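Local coordinates for protein putative acetyl xylan esterase (PDB 2W9X) that removes acetyl groups from plant cell wall polysaccharides, deacetylating glucomannan with a large preference over xylan, at residues B[48-53]-B[70-75]; B[108-113]-B[190-195]; B[168-173]-B[331-336]; B[246-251]-B[267-272]; B[272-277]-B[310-315]. One frame throughout, in Å; residues are numbered along the deposited sequence. Where two conformers were deposited one is given.

Overall arrangement
Contacts 1, 2 and 4 are buried, and contact 3 is partly buried. Contact 5 is mostly buried too, but its helix 300-314 meets the second subunit. Contact 1 lies within the N-terminal beta-sheet region. Contact 2 joins that region to the parallel sheet of the esterase part; the two touch, with Pro53 against Ile194. Contacts 3, 4 and 5 belong to the esterase part. Contacts 4 and 5 share helix 262-283 and Asn272. The chemistry changes with place: hydrogen bonds and charges in contacts 1 and 2, a disulfide cysteine in contact 3, aromatic packing in contact 4 and aliphatic packing in contact 5. Contacts 3 and 4 hold residues assigned to the active site.

Contact 1. Residues B[48-53]-B[70-75]; sequences YTYSWP and FDDDQN
Tyr50 reaches Asp72 with the hydroxyl end of its ring, and the carboxylate meets it obliquely at the edge. The ring and carboxylate planes are 42° apart. The hydroxyl donates to Asp72: Tyr50 OH to Asp72 OD2 is 2.8 Å. OD2 accepts through its anti lone pair, the one turned away from OD1. Asp72 OD2 also lies 3.3 Å from Tyr50 CE2, near the plane of the ring. Asp72 has CG anti to the backbone N (chi1 -167°), which carries the carboxylate over to the tyrosine.

The side chain of Asn75 sits at the same ring edge. It runs past Tyr50 in the opposite direction.

Asp72 turns its other oxygen to its own segment, 70-75. Asp72 OD1 accepts from Gln74 N at 2.8 Å, nearly along the C-O axis. Asp72 OD1 also accepts from Asn75 N at 3.0 Å, on the syn side but tilted out of the carboxylate plane. The first of these bonds makes an Asx turn; the second, three residues on, makes an Asx motif.

Strands 47-50 and 67-72 lie on the two sides of strand 122-128 in an antiparallel sheet, so Tyr50 spans that middle strand. Phe77 packs on both Tyr50 and Asp72.

All three touching residues are buried. One carboxylate therefore serves two jobs: OD1 shapes the turn and OD2 holds the tyrosine hydroxyl. Three donors gather on this acid, which would probably stabilise its negative charge away from water.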
# COMPACT_ATOMS: atom_id res chain seq x y z
N TYR B 48 22.28 28.79 12.92
CA TYR B 48 21.60 27.59 12.50
C TYR B 48 22.67 26.60 12.07
O TYR B 48 23.38 26.83 11.09
CB TYR B 48 20.64 27.92 11.34
CG TYR B 48 19.76 29.13 11.61
CD1 TYR B 48 18.56 29.01 12.33
CD2 TYR B 48 20.14 30.40 11.18
CE1 TYR B 48 17.76 30.14 12.59
CE2 TYR B 48 19.35 31.52 11.44
CZ TYR B 48 18.16 31.38 12.14
OH TYR B 48 17.38 32.50 12.40
N THR B 49 22.83 25.53 12.86
CA THR B 49 23.78 24.45 12.56
C THR B 49 23.03 23.22 12.02
O THR B 49 21.99 22.84 12.56
CB THR B 49 24.64 24.10 13.82
OG1 THR B 49 25.27 25.29 14.31
CG2 THR B 49 25.74 23.08 13.52
N TYR B 50 23.55 22.62 10.95
CA TYR B 50 22.88 21.49 10.26
C TYR B 50 23.88 20.45 9.74
O TYR B 50 25.05 20.76 9.54
CB TYR B 50 22.03 22.03 9.09
CG TYR B 50 22.75 23.12 8.35
CD1 TYR B 50 22.62 24.46 8.75
CD2 TYR B 50 23.64 22.80 7.31
CE1 TYR B 50 23.32 25.47 8.08
CE2 TYR B 50 24.34 23.79 6.65
CZ TYR B 50 24.18 25.12 7.04
OH TYR B 50 24.88 26.10 6.38
N SER B 51 23.41 19.22 9.51
CA SER B 51 24.26 18.18 8.88
C SER B 51 23.49 17.19 8.00
O SER B 51 24.06 16.63 7.05
CB SER B 51 25.07 17.42 9.93
OG SER B 51 24.21 16.86 10.89
N TRP B 52 22.21 16.97 8.30
CA TRP B 52 21.36 16.12 7.47
C TRP B 52 21.21 16.77 6.08
O TRP B 52 21.33 18.00 5.95
CB TRP B 52 20.00 15.88 8.12
CG TRP B 52 20.02 14.97 9.33
CD1 TRP B 52 19.97 15.36 10.63
CD2 TRP B 52 20.08 13.53 9.35
NE1 TRP B 52 20.00 14.27 11.47
CE2 TRP B 52 20.07 13.13 10.71
CE3 TRP B 52 20.14 12.54 8.36
CZ2 TRP B 52 20.11 11.78 11.11
CZ3 TRP B 52 20.19 11.18 8.76
CH2 TRP B 52 20.17 10.82 10.13
N PRO B 53 20.97 15.96 5.03
CA PRO B 53 20.94 16.56 3.69
C PRO B 53 19.77 17.54 3.45
O PRO B 53 18.79 17.51 4.20
CB PRO B 53 20.83 15.36 2.74
CG PRO B 53 20.84 14.12 3.57
CD PRO B 53 20.75 14.50 5.02
N PHE B 70 27.37 33.44 6.35
CA PHE B 70 27.71 32.02 6.36
C PHE B 70 28.79 31.71 7.39
O PHE B 70 29.64 32.55 7.68
CB PHE B 70 28.28 31.60 5.00
CG PHE B 70 27.25 31.37 3.94
CD1 PHE B 70 26.46 30.21 3.94
CD2 PHE B 70 27.12 32.27 2.88
CE1 PHE B 70 25.54 29.99 2.93
CE2 PHE B 70 26.19 32.05 1.86
CZ PHE B 70 25.40 30.91 1.88
N ASP B 71 28.75 30.50 7.94
CA ASP B 71 29.92 29.86 8.54
C ASP B 71 29.90 28.40 8.11
O ASP B 71 29.53 27.50 8.89
CB ASP B 71 29.94 30.00 10.07
CG ASP B 71 31.29 29.60 10.68
OD1 ASP B 71 32.30 29.55 9.95
OD2 ASP B 71 31.35 29.34 11.90
N ASP B 72 30.25 28.18 6.85
CA ASP B 72 30.13 26.86 6.23
C ASP B 72 31.14 26.67 5.09
O ASP B 72 30.94 27.18 3.97
CB ASP B 72 28.69 26.67 5.73
CG ASP B 72 28.37 25.23 5.36
OD1 ASP B 72 29.30 24.46 5.01
OD2 ASP B 72 27.18 24.87 5.41
N ASP B 73 32.21 25.93 5.37
CA ASP B 73 33.17 25.53 4.33
C ASP B 73 33.01 24.05 3.97
O ASP B 73 33.93 23.43 3.44
CB ASP B 73 34.61 25.84 4.77
CG ASP B 73 35.10 24.93 5.91
OD1 ASP B 73 34.26 24.25 6.55
OD2 ASP B 73 36.32 24.90 6.17
N GLN B 74 31.84 23.49 4.27
CA GLN B 74 31.59 22.06 4.08
C GLN B 74 30.64 21.77 2.93
O GLN B 74 30.72 20.72 2.33
CB GLN B 74 31.02 21.45 5.37
CG GLN B 74 32.00 21.43 6.55
CD GLN B 74 33.20 20.56 6.28
OE1 GLN B 74 33.07 19.39 5.96
NE2 GLN B 74 34.39 21.14 6.39
N ASN B 75 29.73 22.70 2.65
CA ASN B 75 28.66 22.48 1.68
C ASN B 75 28.74 23.32 0.41
O ASN B 75 29.31 24.41 0.40
CB ASN B 75 27.31 22.73 2.35
CG ASN B 75 27.00 21.72 3.41
OD1 ASN B 75 27.00 22.03 4.61
ND2 ASN B 75 26.74 20.49 2.98

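Contact 2. Residues B[108-113]-B[190-195]; sequences RVRLEK and ADYQIN
Arg110 is stretched out from its strand toward Tyr192. Its CG is anti to the backbone N (chi1 -176°), and the chain stays extended to NE. Tyr192 has chi1 55°, with CG between its backbone N and carbonyl carbon. This turns the hydroxyl toward the arginine.

The edge of the guanidinium meets the hydroxyl. Arg110 NH2 donates to Tyr192 OH at 2.9 Å, and the oxygen lies almost exactly in the guanidinium plane. The bond is bent, at 140°. The guanidinium and ring planes are 36° apart.

The same guanidinium is gripped on its NE side. Arg110 NE makes a salt bridge with Glu112 OE2, two residues along the strand, using the anti lone pair of that oxygen. Arg110 NH1 pairs with Glu58. These bonds together fix the rotation of the group. Glu112 is also bridged to Arg78 and Lys186, and Tyr192 OH has a further hydrogen bond with Gln177 NE2.

The tyrosine ring packs on helix 180-187. The contact is a polar junction between two domains. Strand 108-113 belongs to one of the two antiparallel sheets of the N-terminal part. Strand 191-196 is an outermost strand of the five-stranded parallel sheet found in SGNH hydrolases.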
# COMPACT_ATOMS: atom_id res chain seq x y z
N ARG B 108 11.18 37.06 -2.75
CA ARG B 108 11.24 35.78 -2.04
C ARG B 108 12.60 35.15 -2.29
O ARG B 108 13.06 35.10 -3.44
CB ARG B 108 10.10 34.83 -2.48
CG ARG B 108 8.71 35.31 -2.04
CD ARG B 108 7.61 34.27 -2.23
NE ARG B 108 7.18 34.14 -3.62
CZ ARG B 108 7.40 33.07 -4.39
NH1 ARG B 108 8.05 32.01 -3.91
NH2 ARG B 108 6.96 33.05 -5.64
N VAL B 109 13.27 34.69 -1.23
CA VAL B 109 14.61 34.11 -1.33
C VAL B 109 14.72 32.76 -0.61
O VAL B 109 14.39 32.65 0.57
CB VAL B 109 15.70 35.07 -0.80
CG1 VAL B 109 17.08 34.43 -0.88
CG2 VAL B 109 15.69 36.40 -1.57
N ARG B 110 15.19 31.74 -1.33
CA ARG B 110 15.34 30.38 -0.81
C ARG B 110 16.79 29.90 -0.98
O ARG B 110 17.31 29.87 -2.10
CB ARG B 110 14.39 29.43 -1.56
CG ARG B 110 14.36 27.99 -1.07
CD ARG B 110 13.32 27.19 -1.83
NE ARG B 110 13.31 25.78 -1.45
CZ ARG B 110 12.36 25.19 -0.72
NH1 ARG B 110 11.32 25.88 -0.27
NH2 ARG B 110 12.45 23.90 -0.45
N LEU B 111 17.44 29.56 0.13
CA LEU B 111 18.79 29.01 0.12
C LEU B 111 18.70 27.51 0.39
O LEU B 111 18.03 27.10 1.35
CB LEU B 111 19.65 29.70 1.19
CG LEU B 111 21.00 29.08 1.58
CD1 LEU B 111 22.09 29.39 0.56
CD2 LEU B 111 21.43 29.54 2.99
N GLU B 112 19.37 26.70 -0.44
CA GLU B 112 19.32 25.23 -0.28
C GLU B 112 20.70 24.58 -0.21
O GLU B 112 21.56 24.84 -1.04
CB GLU B 112 18.53 24.57 -1.43
CG GLU B 112 17.07 25.03 -1.55
CD GLU B 112 16.33 24.47 -2.75
OE1 GLU B 112 16.97 23.99 -3.72
OE2 GLU B 112 15.09 24.52 -2.73
N LYS B 113 20.88 23.71 0.78
CA LYS B 113 22.04 22.81 0.85
C LYS B 113 21.90 21.70 -0.21
O LYS B 113 20.82 21.12 -0.39
CB LYS B 113 22.15 22.23 2.26
CG LYS B 113 23.20 21.16 2.49
CD LYS B 113 22.76 20.32 3.69
CE LYS B 113 23.90 19.91 4.60
NZ LYS B 113 24.66 18.75 4.10
N ALA B 190 4.94 21.22 -0.12
CA ALA B 190 5.08 20.77 1.27
C ALA B 190 6.47 21.07 1.78
O ALA B 190 7.43 21.08 1.03
CB ALA B 190 4.81 19.27 1.38
N ASP B 191 6.56 21.34 3.08
CA ASP B 191 7.87 21.39 3.70
C ASP B 191 8.44 19.98 3.80
O ASP B 191 7.69 19.00 3.82
CB ASP B 191 7.80 22.09 5.06
CG ASP B 191 7.76 23.59 4.93
OD1 ASP B 191 8.65 24.17 4.26
OD2 ASP B 191 6.81 24.18 5.47
N TYR B 192 9.76 19.86 3.81
CA TYR B 192 10.35 18.52 3.82
C TYR B 192 11.58 18.42 4.67
O TYR B 192 12.31 19.40 4.85
CB TYR B 192 10.68 18.03 2.39
CG TYR B 192 11.58 18.94 1.55
CD1 TYR B 192 12.96 18.77 1.53
CD2 TYR B 192 11.02 19.94 0.74
CE1 TYR B 192 13.78 19.60 0.75
CE2 TYR B 192 11.83 20.75 -0.06
CZ TYR B 192 13.19 20.58 -0.05
OH TYR B 192 13.96 21.41 -0.83
N GLN B 193 11.77 17.22 5.21
CA GLN B 193 13.01 16.81 5.86
C GLN B 193 13.53 15.57 5.13
O GLN B 193 12.76 14.66 4.83
CB GLN B 193 12.76 16.48 7.34
CG GLN B 193 12.47 17.71 8.21
CD GLN B 193 12.67 17.44 9.70
OE1 GLN B 193 12.51 18.34 10.53
NE2 GLN B 193 13.01 16.19 10.04
N ILE B 194 14.83 15.57 4.83
CA ILE B 194 15.49 14.43 4.17
C ILE B 194 16.50 13.85 5.16
O ILE B 194 17.67 14.23 5.18
CB ILE B 194 16.20 14.82 2.83
CG1 ILE B 194 15.28 15.68 1.93
CG2 ILE B 194 16.72 13.57 2.10
CD1 ILE B 194 13.98 14.98 1.44
N ASN B 195 16.03 12.93 5.98
CA ASN B 195 16.88 12.31 6.98
C ASN B 195 17.45 11.01 6.42
O ASN B 195 16.95 9.92 6.68
CB ASN B 195 16.10 12.13 8.27
CG ASN B 195 15.66 13.45 8.84
OD1 ASN B 195 16.43 14.43 8.84
ND2 ASN B 195 14.42 13.52 9.31

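Contact 3. Residues B[168-173]-B[331-336]; sequences EELFKT and SGCHWH
Leu170 and Thr173 meet Cys333 beside the catalytic centre of this GDSL-like esterase. Cys333 forms a disulfide with Cys165. His336, in the same loop, is assigned the role of increasing the nucleophilicity of Ser151, whose side chain is about 8 Å from that of Leu170.

Leu170 divides its two methyl groups. Leu170 CD1 packs on Cys333 CB at 3.8 Å, while Leu170 CD2 faces His334 CE1 at 4.1 Å. The leucine and histidine side chains cross at about a right angle. Thr173 OG1 lies 3.5 Å from Cys333 SG. The threonine hydroxyl is turned back on its helix by chi1 56° and donates to Glu169 O at 2.6 Å. That oxygen also takes Thr173 N, from the opposite face of its plane.

The loop is shaped by a G1 beta bulge, in which Gly332 stands opposite two residues, Trp335 and His336. His336 ND1 donates to His334 O at 3.1 Å, well above the carbonyl plane. The His334 ring is held at both nitrogens, by Tyr156 OH and Cys165 O.

Tyr156 also stacks on His336 and touches Leu170. The contact thus joins the short helix 167-173 to the loop between strand 320-325 and helix 339-354.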
# COMPACT_ATOMS: atom_id res chain seq x y z
N GLU B 168 36.17 13.53 -4.27
CA GLU B 168 35.88 14.93 -4.57
C GLU B 168 34.79 15.11 -5.65
O GLU B 168 33.96 16.01 -5.55
CB GLU B 168 37.17 15.63 -4.99
CG GLU B 168 36.99 17.05 -5.50
N GLU B 169 34.83 14.26 -6.67
CA GLU B 169 33.83 14.25 -7.74
C GLU B 169 32.48 13.79 -7.19
O GLU B 169 31.44 14.35 -7.54
CB GLU B 169 34.29 13.35 -8.90
CG GLU B 169 35.40 13.98 -9.77
CD GLU B 169 36.11 12.99 -10.70
OE1 GLU B 169 35.91 11.77 -10.56
OE2 GLU B 169 36.89 13.45 -11.58
N LEU B 170 32.52 12.78 -6.33
CA LEU B 170 31.32 12.29 -5.65
C LEU B 170 30.68 13.39 -4.80
O LEU B 170 29.48 13.63 -4.89
CB LEU B 170 31.62 11.03 -4.83
CG LEU B 170 30.53 10.42 -3.93
CD1 LEU B 170 29.25 10.14 -4.72
CD2 LEU B 170 31.06 9.13 -3.29
N PHE B 171 31.49 14.07 -4.01
CA PHE B 171 31.00 15.18 -3.20
C PHE B 171 30.33 16.27 -4.06
O PHE B 171 29.20 16.67 -3.77
CB PHE B 171 32.12 15.76 -2.31
CG PHE B 171 31.78 17.09 -1.71
CD1 PHE B 171 31.01 17.15 -0.55
CD2 PHE B 171 32.20 18.28 -2.31
CE1 PHE B 171 30.67 18.40 0.01
CE2 PHE B 171 31.87 19.52 -1.77
CZ PHE B 171 31.11 19.58 -0.60
N LYS B 172 31.04 16.73 -5.11
CA LYS B 172 30.56 17.79 -6.02
C LYS B 172 29.29 17.45 -6.79
O LYS B 172 28.46 18.33 -7.06
CB LYS B 172 31.62 18.15 -7.08
CG LYS B 172 32.79 18.98 -6.62
CD LYS B 172 33.66 19.34 -7.83
N THR B 173 29.16 16.19 -7.19
CA THR B 173 28.08 15.78 -8.07
C THR B 173 26.83 15.36 -7.30
O THR B 173 25.79 15.09 -7.89
CB THR B 173 28.53 14.69 -9.07
OG1 THR B 173 29.06 13.56 -8.35
CG2 THR B 173 29.59 15.24 -10.04
N SER B 331 23.03 5.72 -13.77
CA SER B 331 24.21 6.30 -14.42
C SER B 331 25.00 7.31 -13.56
O SER B 331 25.98 7.87 -14.04
CB SER B 331 23.84 6.91 -15.79
OG SER B 331 23.12 8.11 -15.59
N GLY B 332 24.58 7.53 -12.31
CA GLY B 332 25.32 8.38 -11.38
C GLY B 332 26.50 7.66 -10.77
O GLY B 332 26.73 6.50 -11.08
N CYS B 333 27.24 8.34 -9.89
CA CYS B 333 28.48 7.74 -9.34
C CYS B 333 28.23 6.34 -8.80
O CYS B 333 27.29 6.11 -8.05
CB CYS B 333 29.07 8.58 -8.21
SG CYS B 333 29.72 10.17 -8.69
N HIS B 334 29.12 5.41 -9.18
CA HIS B 334 29.12 4.05 -8.66
C HIS B 334 27.77 3.36 -8.83
O HIS B 334 27.27 2.72 -7.90
CB HIS B 334 29.57 4.03 -7.19
CG HIS B 334 30.82 4.83 -6.95
ND1 HIS B 334 31.01 5.60 -5.82
CD2 HIS B 334 31.94 4.98 -7.70
CE1 HIS B 334 32.19 6.19 -5.89
NE2 HIS B 334 32.77 5.84 -7.02
N TRP B 335 27.18 3.49 -10.02
CA TRP B 335 25.90 2.85 -10.35
C TRP B 335 24.76 3.26 -9.37
O TRP B 335 23.96 2.42 -8.95
CB TRP B 335 26.06 1.31 -10.46
CG TRP B 335 26.98 0.92 -11.64
CD1 TRP B 335 28.34 0.89 -11.63
CD2 TRP B 335 26.57 0.58 -12.97
NE1 TRP B 335 28.82 0.55 -12.88
CE2 TRP B 335 27.75 0.34 -13.72
CE3 TRP B 335 25.33 0.45 -13.61
CZ2 TRP B 335 27.73 -0.00 -15.09
CZ3 TRP B 335 25.29 0.10 -14.95
CH2 TRP B 335 26.49 -0.11 -15.69
N HIS B 336 24.70 4.55 -9.04
CA HIS B 336 23.57 5.10 -8.27
C HIS B 336 22.54 5.82 -9.17
O HIS B 336 22.84 6.18 -10.29
CB HIS B 336 24.05 6.01 -7.13
CG HIS B 336 24.57 5.27 -5.95
ND1 HIS B 336 25.75 4.56 -5.97
CD2 HIS B 336 24.08 5.15 -4.69
CE1 HIS B 336 25.96 4.03 -4.78
NE2 HIS B 336 24.97 4.38 -3.98

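Contact 4. Residues B[246-251]-B[267-272]; sequences TNDFST and ADYVAN
Asp248 and Phe249 both press on Tyr269 of helix 262-283, from the short helix 246-249 that also carries Asn247, a probable transition-state stabiliser by similarity to relatives.

Asp248 comes to the ring edge. Asp248 CG is 3.4 Å from Tyr269 CD1, and Asp248 OD2 is 3.5 Å from Tyr269 CE1. The carboxylate and ring planes are 75° apart. The oxygens are hydrogen-bonded to a different part of the chain: OD1 accepts from the backbone N of Val203 and Arg204, and OD2 from that of Ile202.

Phe249 comes over a face instead. The two rings form an edge-to-face pair, with centroids 4.7 Å apart and planes at 61°. Phe249 CE2 stands over the centre of the tyrosine ring, and Phe249 CZ lies 3.4 Å from Tyr269 CG. The other partner in the stack is set by its own torsion: Tyr269 has CG anti to the backbone N (chi1 174°), which sends the ring out toward the short helix. Its hydroxyl is hydrogen-bonded to Leu244 O.

The ring is thus packed on one face and one edge and tied at its hydroxyl. The buried carboxylate of Asp248 meets the C-H edge of the ring, while three backbone N-H groups satisfy it. This joins the loop at 202-204 to the helix that carries Asn247.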
# COMPACT_ATOMS: atom_id res chain seq x y z
N THR B 246 18.66 -1.71 0.87
CA THR B 246 19.69 -1.97 -0.15
C THR B 246 21.03 -2.27 0.54
O THR B 246 21.71 -3.24 0.20
CB THR B 246 19.81 -0.83 -1.18
OG1 THR B 246 18.66 -0.86 -2.05
CG2 THR B 246 21.09 -1.00 -2.05
N ASN B 247 21.38 -1.47 1.53
CA ASN B 247 22.63 -1.70 2.22
C ASN B 247 22.60 -2.91 3.15
O ASN B 247 23.63 -3.58 3.31
CB ASN B 247 23.09 -0.45 2.95
CG ASN B 247 23.45 0.66 1.98
OD1 ASN B 247 22.95 1.77 2.09
ND2 ASN B 247 24.28 0.33 1.00
N ASP B 248 21.44 -3.22 3.72
CA ASP B 248 21.33 -4.48 4.48
C ASP B 248 21.64 -5.69 3.61
O ASP B 248 22.30 -6.62 4.06
CB ASP B 248 19.94 -4.66 5.13
CG ASP B 248 19.62 -3.56 6.09
OD1 ASP B 248 19.80 -3.78 7.31
OD2 ASP B 248 19.23 -2.46 5.62
N PHE B 249 21.16 -5.66 2.35
CA PHE B 249 21.11 -6.89 1.55
C PHE B 249 21.95 -6.94 0.27
O PHE B 249 22.04 -8.00 -0.35
CB PHE B 249 19.66 -7.30 1.22
CG PHE B 249 18.79 -7.49 2.44
CD1 PHE B 249 19.06 -8.50 3.36
CD2 PHE B 249 17.71 -6.65 2.67
CE1 PHE B 249 18.26 -8.67 4.49
CE2 PHE B 249 16.91 -6.81 3.79
CZ PHE B 249 17.18 -7.83 4.70
N SER B 250 22.61 -5.85 -0.10
CA SER B 250 23.27 -5.82 -1.40
C SER B 250 24.54 -6.70 -1.49
O SER B 250 25.07 -6.90 -2.59
CB SER B 250 23.61 -4.38 -1.78
OG SER B 250 24.56 -3.85 -0.88
N THR B 251 25.01 -7.19 -0.35
CA THR B 251 26.25 -7.95 -0.26
C THR B 251 26.05 -9.16 0.63
O THR B 251 25.15 -9.21 1.47
CB THR B 251 27.44 -7.13 0.32
OG1 THR B 251 27.10 -6.65 1.62
CG2 THR B 251 27.84 -5.95 -0.57
N ALA B 267 15.52 -11.89 9.71
CA ALA B 267 14.74 -11.81 10.93
C ALA B 267 15.01 -10.48 11.67
O ALA B 267 14.09 -9.78 12.07
CB ALA B 267 15.06 -13.00 11.83
N ASP B 268 16.29 -10.14 11.80
CA ASP B 268 16.70 -8.94 12.52
C ASP B 268 16.30 -7.66 11.78
O ASP B 268 15.85 -6.70 12.41
CB ASP B 268 18.21 -9.00 12.78
CG ASP B 268 18.69 -7.94 13.76
OD1 ASP B 268 17.96 -7.64 14.73
OD2 ASP B 268 19.81 -7.42 13.58
N TYR B 269 16.44 -7.66 10.45
CA TYR B 269 15.98 -6.57 9.61
C TYR B 269 14.48 -6.37 9.78
O TYR B 269 14.03 -5.24 9.97
CB TYR B 269 16.31 -6.85 8.12
CG TYR B 269 15.75 -5.85 7.12
CD1 TYR B 269 16.50 -4.75 6.70
CD2 TYR B 269 14.48 -6.03 6.55
CE1 TYR B 269 15.99 -3.83 5.75
CE2 TYR B 269 13.97 -5.13 5.62
CZ TYR B 269 14.74 -4.04 5.23
OH TYR B 269 14.22 -3.16 4.33
N VAL B 270 13.71 -7.45 9.70
CA VAL B 270 12.25 -7.31 9.73
C VAL B 270 11.79 -6.75 11.10
O VAL B 270 10.99 -5.80 11.14
CB VAL B 270 11.49 -8.63 9.33
CG1 VAL B 270 10.00 -8.51 9.64
CG2 VAL B 270 11.67 -8.95 7.85
N ALA B 271 12.33 -7.30 12.19
CA ALA B 271 11.93 -6.91 13.55
C ALA B 271 12.21 -5.42 13.81
O ALA B 271 11.38 -4.71 14.35
CB ALA B 271 12.63 -7.78 14.61
N ASN B 272 13.40 -4.96 13.43
CA ASN B 272 13.77 -3.58 13.66
C ASN B 272 13.05 -2.57 12.78
O ASN B 272 12.73 -1.47 13.23
CB ASN B 272 15.27 -3.41 13.54
CG ASN B 272 15.95 -3.78 14.82
OD1 ASN B 272 16.02 -2.95 15.73
ND2 ASN B 272 16.38 -5.03 14.94

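Contact 5. Residues B[272-277]-B[310-315]; sequences NYVKFV and AQLKGG
The flat group that meets the other helix is the side-chain amide of Gln311, and it touches Val274 through its nitrogen. Gln311 NE2 is 3.8 Å from Val274 CG2, and the two side chains cross at about a right angle. Gln311 was modelled in two conformers, so this touch is doubtful. The aromatic rings of helix 262-283 point elsewhere: Phe276 stacks edge-to-face with Tyr219, and Tyr273 packs on Ile242 and Leu291 of the sheet.

The fold element is a pair of neighbouring helices covering a parallel beta-sheet, as in SGNH hydrolases. Helix 262-283 links strands 239-243 and 288-294. Helix 300-314 links strands 288-294 and 320-325. Both are the helices of beta-alpha-beta crossovers. The short segments cross at -48°, with axes 9.9 Å apart at their closest.

The centre of the contact is aliphatic. Leu312 projects between Val274 and Val277, and its CG lies anti to its own carbonyl carbon (chi1 -78°), which sends both methyls toward the valines. Val277 CG1 touches both leucine methyls, 3.8 Å from Leu312 CD2 and 3.9 Å from Leu312 CD1.

Beyond this packing, helix 300-314 also faces the second subunit. Gly314 O accepts a hydrogen bond from Lys326 of that subunit, and Ala310 packs on its Ala302. Within the pair of helices, Leu312 CD2 also reaches the backbone, 3.7 Å from Val274 O.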
# COMPACT_ATOMS: atom_id res chain seq x y z
N ASN B 272 13.40 -4.96 13.43
CA ASN B 272 13.77 -3.58 13.66
C ASN B 272 13.05 -2.57 12.78
O ASN B 272 12.73 -1.47 13.23
CB ASN B 272 15.27 -3.41 13.54
CG ASN B 272 15.95 -3.78 14.82
OD1 ASN B 272 16.02 -2.95 15.73
ND2 ASN B 272 16.38 -5.03 14.94
N TYR B 273 12.79 -2.95 11.54
CA TYR B 273 12.02 -2.09 10.64
C TYR B 273 10.61 -1.93 11.21
O TYR B 273 10.09 -0.81 11.28
CB TYR B 273 11.97 -2.69 9.24
CG TYR B 273 11.78 -1.70 8.11
CD1 TYR B 273 12.25 -1.99 6.82
CD2 TYR B 273 11.13 -0.47 8.31
CE1 TYR B 273 12.07 -1.10 5.76
CE2 TYR B 273 10.95 0.44 7.25
CZ TYR B 273 11.42 0.11 5.99
OH TYR B 273 11.26 0.99 4.94
N VAL B 274 9.99 -3.04 11.63
CA VAL B 274 8.65 -2.98 12.24
C VAL B 274 8.70 -2.10 13.48
O VAL B 274 7.84 -1.23 13.67
CB VAL B 274 8.07 -4.40 12.55
CG1 VAL B 274 6.78 -4.32 13.39
CG2 VAL B 274 7.81 -5.17 11.25
N LYS B 275 9.72 -2.32 14.31
CA LYS B 275 9.88 -1.56 15.56
C LYS B 275 9.96 -0.06 15.27
O LYS B 275 9.32 0.76 15.95
CB LYS B 275 11.15 -2.02 16.29
CG LYS B 275 11.27 -1.60 17.75
CD LYS B 275 12.73 -1.57 18.16
CE LYS B 275 12.92 -1.53 19.65
NZ LYS B 275 14.38 -1.46 19.95
N PHE B 276 10.75 0.29 14.26
CA PHE B 276 10.98 1.69 13.87
C PHE B 276 9.71 2.43 13.45
O PHE B 276 9.42 3.53 13.93
CB PHE B 276 12.01 1.75 12.73
CG PHE B 276 12.39 3.16 12.33
CD1 PHE B 276 12.80 4.11 13.29
CD2 PHE B 276 12.37 3.54 10.99
CE1 PHE B 276 13.16 5.40 12.92
CE2 PHE B 276 12.73 4.85 10.60
CZ PHE B 276 13.13 5.77 11.57
N VAL B 277 8.95 1.82 12.55
CA VAL B 277 7.72 2.40 12.04
C VAL B 277 6.72 2.58 13.19
O VAL B 277 6.07 3.63 13.29
CB VAL B 277 7.12 1.57 10.89
CG1 VAL B 277 5.70 2.04 10.54
CG2 VAL B 277 8.06 1.60 9.63
N ALA B 310 3.38 -6.56 6.08
CA ALA B 310 2.43 -7.56 6.59
C ALA B 310 2.38 -7.65 8.12
O ALA B 310 1.29 -7.76 8.69
CB ALA B 310 2.70 -8.93 5.97
N GLN B 311 3.55 -7.58 8.75
CA GLN B 311 3.67 -7.64 10.20
C GLN B 311 3.19 -6.38 10.89
O GLN B 311 2.70 -6.43 12.02
CB GLN B 311 5.11 -7.96 10.61
CG GLN B 311 5.37 -9.45 10.69
CD GLN B 311 6.75 -9.78 11.18
OE1 GLN B 311 7.25 -10.88 10.94
NE2 GLN B 311 7.38 -8.85 11.86
N LEU B 312 3.35 -5.25 10.21
CA LEU B 312 2.81 -3.98 10.66
C LEU B 312 1.29 -4.01 10.65
O LEU B 312 0.66 -3.72 11.66
CB LEU B 312 3.35 -2.81 9.83
CG LEU B 312 4.78 -2.35 10.18
CD1 LEU B 312 5.41 -1.57 9.01
CD2 LEU B 312 4.83 -1.55 11.50
N LYS B 313 0.71 -4.39 9.51
CA LYS B 313 -0.76 -4.47 9.37
C LYS B 313 -1.36 -5.49 10.34
O LYS B 313 -2.38 -5.23 10.97
CB LYS B 313 -1.14 -4.82 7.94
CG LYS B 313 -0.86 -3.72 6.96
CD LYS B 313 -1.25 -4.14 5.56
CE LYS B 313 -1.06 -3.01 4.55
NZ LYS B 313 -2.12 -1.97 4.71
N GLY B 314 -0.70 -6.64 10.46
CA GLY B 314 -1.08 -7.70 11.40
C GLY B 314 -1.09 -7.26 12.85
O GLY B 314 -1.87 -7.76 13.65
N GLY B 315 -0.22 -6.31 13.18
CA GLY B 315 -0.19 -5.72 14.52
C GLY B 315 -1.15 -4.55 14.69
O GLY B 315 -1.26 -3.98 15.79